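Local coordinates for amidase, hydantoinase/carbamoylase family (Burkholderia ambifaria, PDB 5TP4), which probably hydrolyses N-carbamoyl-L-amino acids, as a zinc-dependent amidase of the peptidase M20 family that binds two zinc ions per subunit, at residues P86-S91 and E130-T135; G268-G273 and V293-H298. All blocks are in the same frame, centred on the assembly; numbering follows the deposited sequence.

Interaction 1: P86-S91 and E130-T135. With EDO (1,2-ethanediol), chain S.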
ATOM      1  N   PRO B  86       4.708  10.294 -48.926  1.00 10.70           N
ATOM      2  CA  PRO B  86       3.682  11.166 -48.342  1.00 11.46           C
ATOM      3  C   PRO B  86       4.134  11.840 -47.052  1.00 10.69           C
ATOM      4  O   PRO B  86       5.008  11.366 -46.321  1.00 12.55           O
ATOM      5  CB  PRO B  86       2.522  10.196 -48.080  1.00 14.33           C
ATOM      6  CG  PRO B  86       3.202   8.874 -47.796  1.00 12.34           C
ATOM      7  CD  PRO B  86       4.409   8.866 -48.718  1.00 11.60           C
ATOM      8  N   VAL B  87       3.487  12.967 -46.787  1.00  9.45           N
ATOM      9  CA  VAL B  87       3.448  13.557 -45.461  1.00 10.30           C
ATOM     10  C   VAL B  87       2.246  12.937 -44.768  1.00  9.28           C
ATOM     11  O   VAL B  87       1.129  12.985 -45.296  1.00 10.83           O
ATOM     12  CB  VAL B  87       3.326  15.082 -45.539  1.00  8.22           C
ATOM     13  CG1 VAL B  87       3.090  15.655 -44.117  1.00 10.84           C
ATOM     14  CG2 VAL B  87       4.555  15.651 -46.219  1.00  8.89           C
ATOM     15  N   LEU B  88       2.478  12.343 -43.600  1.00  7.87           N
ATOM     16  CA  LEU B  88       1.478  11.523 -42.928  1.00  9.85           C
ATOM     17  C   LEU B  88       1.013  12.273 -41.694  1.00 13.20           C
ATOM     18  O   LEU B  88       1.838  12.751 -40.919  1.00 14.63           O
ATOM     19  CB  LEU B  88       2.096  10.169 -42.568  1.00 14.51           C
ATOM     20  CG  LEU B  88       1.362   8.967 -41.995  1.00 20.94           C
ATOM     21  CD1 LEU B  88       0.173   8.515 -42.856  1.00 21.36           C
ATOM     22  CD2 LEU B  88       2.381   7.857 -41.857  1.00 15.84           C
ATOM     23  N   ILE B  89      -0.304  12.390 -41.536  1.00 11.07           N
ATOM     24  CA  ILE B  89      -0.934  12.960 -40.350  1.00  8.05           C
ATOM     25  C   ILE B  89      -1.610  11.808 -39.636  1.00  8.02           C
ATOM     26  O   ILE B  89      -2.469  11.150 -40.224  1.00 10.66           O
ATOM     27  CB  ILE B  89      -1.986  14.011 -40.728  1.00  9.78           C
ATOM     28  CG1 ILE B  89      -1.357  15.183 -41.488  1.00 15.85           C
ATOM     29  CG2 ILE B  89      -2.773  14.481 -39.481  1.00  9.26           C
ATOM     30  CD1 ILE B  89      -2.413  16.202 -41.954  1.00 14.58           C
ATOM     31  N   GLY B  90      -1.277  11.564 -38.371  1.00 10.94           N
ATOM     32  CA  GLY B  90      -1.829  10.398 -37.716  1.00  9.88           C
ATOM     33  C   GLY B  90      -2.222  10.649 -36.277  1.00 10.79           C
ATOM     34  O   GLY B  90      -1.848  11.651 -35.666  1.00 12.35           O
ATOM     35  N   SER B  91      -3.001   9.701 -35.763  1.00 11.60           N
ATOM     36  CA  SER B  91      -3.207   9.470 -34.338  1.00 11.86           C
ATOM     37  C   SER B  91      -3.966   8.144 -34.247  1.00 10.24           C
ATOM     38  O   SER B  91      -3.629   7.209 -34.989  1.00 11.20           O
ATOM     39  CB  SER B  91      -3.936  10.638 -33.668  1.00 11.44           C
ATOM     40  OG  SER B  91      -3.681  10.621 -32.264  1.00 11.23           O
ATOM     41  N   GLU B 130      -1.314  11.673 -46.391  1.00  9.63           N
ATOM     42  CA  GLU B 130      -2.069  10.520 -45.922  1.00  7.11           C
ATOM     43  C   GLU B 130      -2.482  10.787 -44.490  1.00  9.15           C
ATOM     44  O   GLU B 130      -1.746  11.439 -43.740  1.00 11.47           O
ATOM     45  CB  GLU B 130      -1.260   9.224 -46.024  1.00 11.94           C
ATOM     46  CG  GLU B 130      -1.113   8.757 -47.492  1.00 13.41           C
ATOM     47  CD  GLU B 130      -0.361   7.444 -47.638  1.00 22.00           C
ATOM     48  OE1 GLU B 130      -0.256   6.713 -46.634  1.00 23.64           O
ATOM     49  OE2 GLU B 130       0.105   7.132 -48.752  1.00 16.54           O
ATOM     50  N   ILE B 131      -3.667  10.328 -44.133  1.00 10.99           N
ATOM     51  CA  ILE B 131      -4.126  10.367 -42.752  1.00  8.50           C
ATOM     52  C   ILE B 131      -4.151   8.924 -42.269  1.00  9.41           C
ATOM     53  O   ILE B 131      -4.575   8.028 -43.012  1.00 11.48           O
ATOM     54  CB  ILE B 131      -5.528  10.994 -42.617  1.00  9.84           C
ATOM     55  CG1 ILE B 131      -5.651  12.303 -43.367  1.00 11.27           C
ATOM     56  CG2 ILE B 131      -5.892  11.179 -41.157  1.00 10.53           C
ATOM     57  CD1 ILE B 131      -7.134  12.598 -43.548  1.00 16.96           C
ATOM     58  N   VAL B 132      -3.685   8.687 -41.039  1.00  9.96           N
ATOM     59  CA  VAL B 132      -3.634   7.328 -40.514  1.00  8.53           C
ATOM     60  C   VAL B 132      -4.235   7.262 -39.110  1.00  7.54           C
ATOM     61  O   VAL B 132      -4.056   8.170 -38.281  1.00  9.15           O
ATOM     62  CB  VAL B 132      -2.186   6.764 -40.545  1.00 10.91           C
ATOM     63  CG1 VAL B 132      -1.212   7.657 -39.767  1.00 10.44           C
ATOM     64  CG2 VAL B 132      -2.136   5.330 -40.050  1.00 10.02           C
ATOM     65  N   SER B 133      -5.014   6.210 -38.872  1.00  8.91           N
ATOM     66  CA  SER B 133      -5.396   5.815 -37.530  1.00  7.89           C
ATOM     67  C   SER B 133      -4.701   4.478 -37.262  1.00  9.33           C
ATOM     68  O   SER B 133      -4.999   3.482 -37.926  1.00 12.04           O
ATOM     69  CB  SER B 133      -6.925   5.710 -37.417  1.00  9.53           C
ATOM     70  OG  SER B 133      -7.301   5.121 -36.182  1.00  9.18           O
ATOM     71  N   TRP B 134      -3.787   4.458 -36.289  1.00  7.52           N
ATOM     72  CA  TRP B 134      -2.984   3.261 -36.033  1.00 10.38           C
ATOM     73  C   TRP B 134      -3.754   2.270 -35.174  1.00 11.35           C
ATOM     74  O   TRP B 134      -4.448   2.659 -34.225  1.00 14.58           O
ATOM     75  CB  TRP B 134      -1.686   3.625 -35.315  1.00 11.77           C
ATOM     76  CG  TRP B 134      -0.839   4.668 -36.003  1.00  9.30           C
ATOM     77  CD1 TRP B 134      -0.740   6.018 -35.697  1.00  8.74           C
ATOM     78  CD2 TRP B 134       0.040   4.437 -37.104  1.00 11.66           C
ATOM     79  NE1 TRP B 134       0.164   6.617 -36.560  1.00 10.12           N
ATOM     80  CE2 TRP B 134       0.636   5.674 -37.436  1.00  8.43           C
ATOM     81  CE3 TRP B 134       0.353   3.302 -37.866  1.00 10.16           C
ATOM     82  CZ2 TRP B 134       1.565   5.804 -38.481  1.00  9.89           C
ATOM     83  CZ3 TRP B 134       1.266   3.424 -38.903  1.00 10.52           C
ATOM     84  CH2 TRP B 134       1.859   4.671 -39.206  1.00 11.86           C
ATOM     85  N   THR B 135      -3.601   0.981 -35.487  1.00 11.30           N
ATOM     86  CA  THR B 135      -4.262  -0.064 -34.708  1.00 12.01           C
ATOM     87  C   THR B 135      -3.757  -0.117 -33.273  1.00 11.24           C
ATOM     88  O   THR B 135      -2.550  -0.056 -33.020  1.00 11.36           O
ATOM     89  CB  THR B 135      -4.023  -1.426 -35.371  1.00 11.96           C
ATOM     90  OG1 THR B 135      -4.631  -1.431 -36.663  1.00 12.72           O
ATOM     91  CG2 THR B 135      -4.583  -2.562 -34.518  1.00 13.48           C
TER
HETATM   92  C1  EDO S 504       3.657   4.465 -45.990  1.00 27.88           C
HETATM   93  O1  EDO S 504       3.955   4.638 -47.380  1.00 33.01           O
HETATM   94  C2  EDO S 504       2.398   5.246 -45.662  1.00 25.00           C
HETATM   95  O2  EDO S 504       1.308   4.661 -46.387  1.00 25.74           O
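The carbonyl oxygen of Glu-130 takes a nearly straight hydrogen bond from Ile-89 N (2.8 Å, N-H...O 172°), and the CA-H of Leu-88 closes on the same oxygen. This bond belongs to a parallel ladder. Glu-130 N donates to Val-87 O, Val-132 N donates to Ile-89 O and its carbonyl accepts from Ser-91 N, and Trp-134 N reaches Ser-91 O just beyond the end of its strand.

On the face bearing Leu-88 and Val-132 the packing is tight. Val-132 places CG1 between its backbone N and carbonyl carbon (chi1 57°), which turns that methyl toward the first strand. There Val-132 CG1 meets Leu-88 CD1 at 3.5 Å and also abuts the CA of Gly-90. The other Val-132 methyl, CG2, sits 3.7 Å above the centre of the Trp-134 ring. Leu-88 meets the same indole tip to tip, its CD2 lying 4.0 Å from Trp-134 CZ2, while the indole NE1 bonds to the hydroxyl of Tyr-194. Nearer the start of the strands, the CB of Glu-130 touches Leu-88 CD1 at 3.5 Å. The extended glutamate chain then carries its carboxylate past the Pro-86 ring, whose CG lies 3.7 Å from Glu-130 OE2. That oxygen forms a salt bridge with Arg-76, and Glu-130 OE1 accepts a 2.6 Å hydrogen bond from O2 of ethanediol, probably a crystallisation additive.

The opposite face, with Ile-89, Ile-131, Ser-91 and Ser-133, packs on helix 105-121, and Ile-89 also meets helix 398-416. Ser-91 OG is held by Glu-196 and lies close to His-92 and His-198. Two parallel neighbours linked through helix 105-121 form a beta-alpha-beta crossover, whose carboxy-terminal strand ends in the M20 catalytic domain lead to zinc ligand His-92 and to Glu-137 and Glu-138, zinc-binding positions not metal-bound in this chain.

Interaction 2: G268-G273 and V293-H298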
ATOM      1  N   GLY B 268      13.563  17.120 -14.580  1.00 14.83           N
ATOM      2  CA  GLY B 268      13.483  15.861 -13.865  1.00 12.01           C
ATOM      3  C   GLY B 268      12.149  15.740 -13.146  1.00 13.07           C
ATOM      4  O   GLY B 268      11.650  16.707 -12.575  1.00 13.45           O
ATOM      5  N   LEU B 269      11.573  14.538 -13.195  1.00 11.50           N
ATOM      6  CA  LEU B 269      10.337  14.219 -12.478  1.00 11.41           C
ATOM      7  C   LEU B 269      10.492  12.890 -11.758  1.00 11.38           C
ATOM      8  O   LEU B 269      11.229  12.019 -12.208  1.00 11.33           O
ATOM      9  CB  LEU B 269       9.133  14.090 -13.418  1.00 13.45           C
ATOM     10  CG  LEU B 269       8.891  15.251 -14.382  1.00 11.75           C
ATOM     11  CD1 LEU B 269       7.794  14.804 -15.356  1.00  9.16           C
ATOM     12  CD2 LEU B 269       8.521  16.567 -13.635  1.00 13.60           C
ATOM     13  N   ALA B 270       9.768  12.727 -10.654  1.00 10.13           N
ATOM     14  CA  ALA B 270       9.730  11.412 -10.032  1.00  9.08           C
ATOM     15  C   ALA B 270       8.425  11.237  -9.286  1.00 11.17           C
ATOM     16  O   ALA B 270       7.896  12.179  -8.691  1.00 12.13           O
ATOM     17  CB  ALA B 270      10.892  11.176  -9.065  1.00 13.30           C
ATOM     18  N   THR B 271       7.947  10.001  -9.294  1.00 12.05           N
ATOM     19  CA  THR B 271       6.627   9.666  -8.788  1.00 12.62           C
ATOM     20  C   THR B 271       6.707   8.314  -8.109  1.00 12.91           C
ATOM     21  O   THR B 271       7.140   7.342  -8.732  1.00 11.95           O
ATOM     22  CB  THR B 271       5.613   9.584  -9.934  1.00 14.27           C
ATOM     23  OG1 THR B 271       5.720  10.729 -10.788  1.00 13.51           O
ATOM     24  CG2 THR B 271       4.193   9.468  -9.371  1.00 15.49           C
ATOM     25  N   ILE B 272       6.238   8.231  -6.862  1.00 10.96           N
ATOM     26  CA  ILE B 272       6.062   6.953  -6.192  1.00  9.20           C
ATOM     27  C   ILE B 272       4.568   6.661  -6.285  1.00 12.02           C
ATOM     28  O   ILE B 272       3.753   7.222  -5.539  1.00 12.96           O
ATOM     29  CB  ILE B 272       6.572   6.974  -4.751  1.00 10.23           C
ATOM     30  CG1 ILE B 272       8.106   7.187  -4.762  1.00  9.61           C
ATOM     31  CG2 ILE B 272       6.179   5.669  -4.047  1.00 11.86           C
ATOM     32  CD1 ILE B 272       8.685   7.377  -3.346  1.00 12.46           C
ATOM     33  N   GLY B 273       4.213   5.822  -7.246  1.00 11.31           N
ATOM     34  CA  GLY B 273       2.818   5.545  -7.540  1.00 12.42           C
ATOM     35  C   GLY B 273       2.225   4.331  -6.856  1.00 13.02           C
ATOM     36  O   GLY B 273       1.003   4.241  -6.719  1.00 13.47           O
ATOM     37  N   VAL B 293       9.105   3.476  -8.178  1.00 10.53           N
ATOM     38  CA  VAL B 293       9.544   4.812  -8.558  1.00  9.06           C
ATOM     39  C   VAL B 293       9.437   4.932 -10.066  1.00 12.06           C
ATOM     40  O   VAL B 293       9.935   4.070 -10.796  1.00 11.13           O
ATOM     41  CB  VAL B 293      10.993   5.110  -8.112  1.00 11.84           C
ATOM     42  CG1 VAL B 293      11.355   6.486  -8.538  1.00 12.46           C
ATOM     43  CG2 VAL B 293      11.117   5.026  -6.587  1.00 10.25           C
ATOM     44  N   ASP B 294       8.788   6.000 -10.526  1.00 11.41           N
ATOM     45  CA  ASP B 294       8.792   6.410 -11.926  1.00 12.07           C
ATOM     46  C   ASP B 294       9.677   7.649 -12.013  1.00 11.92           C
ATOM     47  O   ASP B 294       9.383   8.665 -11.374  1.00 12.69           O
ATOM     48  CB  ASP B 294       7.353   6.685 -12.379  1.00 13.86           C
ATOM     49  CG  ASP B 294       7.238   7.231 -13.809  1.00 12.07           C
ATOM     50  OD1 ASP B 294       7.753   8.327 -14.078  1.00 15.48           O
ATOM     51  OD2 ASP B 294       6.544   6.579 -14.628  1.00 14.94           O
ATOM     52  N   LEU B 295      10.772   7.555 -12.773  1.00 12.75           N
ATOM     53  CA  LEU B 295      11.736   8.645 -12.951  1.00 12.36           C
ATOM     54  C   LEU B 295      11.710   9.132 -14.389  1.00 12.86           C
ATOM     55  O   LEU B 295      11.711   8.317 -15.310  1.00 11.86           O
ATOM     56  CB  LEU B 295      13.172   8.188 -12.675  1.00 15.19           C
ATOM     57  CG  LEU B 295      13.648   7.874 -11.274  1.00 20.09           C
ATOM     58  CD1 LEU B 295      15.143   7.521 -11.381  1.00 16.36           C
ATOM     59  CD2 LEU B 295      13.435   9.081 -10.376  1.00 16.16           C
ATOM     60  N   ARG B 296      11.730  10.447 -14.588  1.00 10.49           N
ATOM     61  CA  ARG B 296      11.732  11.007 -15.938  1.00 12.23           C
ATOM     62  C   ARG B 296      12.758  12.113 -16.057  1.00  8.71           C
ATOM     63  O   ARG B 296      13.041  12.830 -15.094  1.00 11.05           O
ATOM     64  CB  ARG B 296      10.389  11.587 -16.325  1.00 14.58           C
ATOM     65  CG  ARG B 296       9.252  10.731 -15.895  1.00 21.72           C
ATOM     66  CD  ARG B 296       8.427  10.310 -17.046  1.00 19.73           C
ATOM     67  NE  ARG B 296       7.516   9.224 -16.701  1.00 14.40           N
ATOM     68  CZ  ARG B 296       6.553   8.796 -17.501  1.00 11.42           C
ATOM     69  NH1 ARG B 296       6.362   9.396 -18.691  1.00 10.74           N
ATOM     70  NH2 ARG B 296       5.801   7.769 -17.124  1.00 11.95           N
ATOM     71  N   HIS B 297      13.284  12.268 -17.270  1.00 10.12           N
ATOM     72  CA  HIS B 297      14.079  13.442 -17.602  1.00 13.65           C
ATOM     73  C   HIS B 297      14.006  13.606 -19.114  1.00 14.40           C
ATOM     74  O   HIS B 297      13.470  12.751 -19.821  1.00 14.99           O
ATOM     75  CB  HIS B 297      15.534  13.317 -17.110  1.00 10.04           C
ATOM     76  CG  HIS B 297      16.235  14.637 -16.942  1.00 12.81           C
ATOM     77  ND1 HIS B 297      16.701  15.371 -18.013  1.00 18.54           N
ATOM     78  CD2 HIS B 297      16.572  15.337 -15.830  1.00 17.42           C
ATOM     79  CE1 HIS B 297      17.289  16.472 -17.569  1.00 25.15           C
ATOM     80  NE2 HIS B 297      17.208  16.486 -16.248  1.00 19.24           N
ATOM     81  N   HIS B 298      14.487  14.740 -19.601  1.00 15.30           N
ATOM     82  CA  HIS B 298      14.590  14.892 -21.050  1.00 15.10           C
ATOM     83  C   HIS B 298      15.746  14.088 -21.629  1.00 16.61           C
ATOM     84  O   HIS B 298      15.754  13.808 -22.832  1.00 17.75           O
ATOM     85  CB  HIS B 298      14.778  16.365 -21.423  1.00 20.82           C
ATOM     86  CG  HIS B 298      13.568  17.209 -21.182  1.00 26.81           C
ATOM     87  ND1 HIS B 298      13.390  18.439 -21.781  1.00 24.13           N
ATOM     88  CD2 HIS B 298      12.474  17.003 -20.408  1.00 22.72           C
ATOM     89  CE1 HIS B 298      12.242  18.957 -21.379  1.00 22.90           C
ATOM     90  NE2 HIS B 298      11.664  18.105 -20.548  1.00 25.47           N
TER
HETATM   91  O   HOH W   1       7.525  10.674 -12.695  1.00 12.99           O
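Leu-269 and Arg-296 stand side by side on one face of the antiparallel pair, their CB atoms 4.0 Å apart, before the arginine leads away from its neighbour. Its chain bends at chi2 (-121°) and swings back along its own strand to Asp-294. The guanidinium of Arg-296 meets the carboxylate of Asp-294 side-on, in plane: Arg-296 NE donates to Asp-294 OD1 (2.8 Å) and NH2 to OD2 (2.9 Å), each oxygen using its syn lone pair. The double grip fixes the rotation of both groups. Trp-223 NE1 adds a bond to OD2, while Arg-296 NH1 is shared between Gln-219 and the sulfonate of a bound buffer molecule, MES.

Asp-294 faces Thr-271 across the strands. A water bridges them, 2.6 Å from Thr-271 OG1 and donating to Asp-294 OD1 at 2.7 Å; the threonine hydroxyl is also bonded to Arg-243 of the second subunit. The strands form a beta hairpin that, as in relatives of the M20 family, probably belongs to the dimerisation domain, and this polar face is the one turned to the second subunit. Backbone bonds pair Leu-269 with Arg-296 and Thr-271 with Asp-294, in both directions.

The other face is apolar. Ala-270 CB receives Leu-295 CD2 at 3.5 Å, within a non-hydrogen-bonded pair. Further along, Ile-272 CG1 and Val-293 CG2 come within 4.1 Å, their side chains crossing at a slant. Leu-257 of helix 246-262 packs on Ala-270, Ile-272 and Val-293, and Val-303 of helix 300-321 on Leu-295. At the other end of the pair, the His-297 ring approaches Gly-268 obliquely, CD2 lying 3.7 Å from the glycine CA.

In the fold
Interaction 1 closes along the chain before interaction 2 opens. Their centres lie 31 Å apart, on opposite sides of the centre of the chain, and the nearest atoms are about 17 Å apart. Strand pairings nevertheless run continuously between them: strand 87-91 pairs with 193-199, that with 377-382, then 212-229, which flanks 288-297 of the hairpin. Residues 86-91 and 130-135 form parallel core next to the zinc ligands, untouched by the other chain, whereas 268-273 and 293-298 face the second subunit. Of these two contacts, one thus lies beside the metal site and the other at the subunit interface, although the side chain of Arg-296 is about 13 Å from a zinc ion.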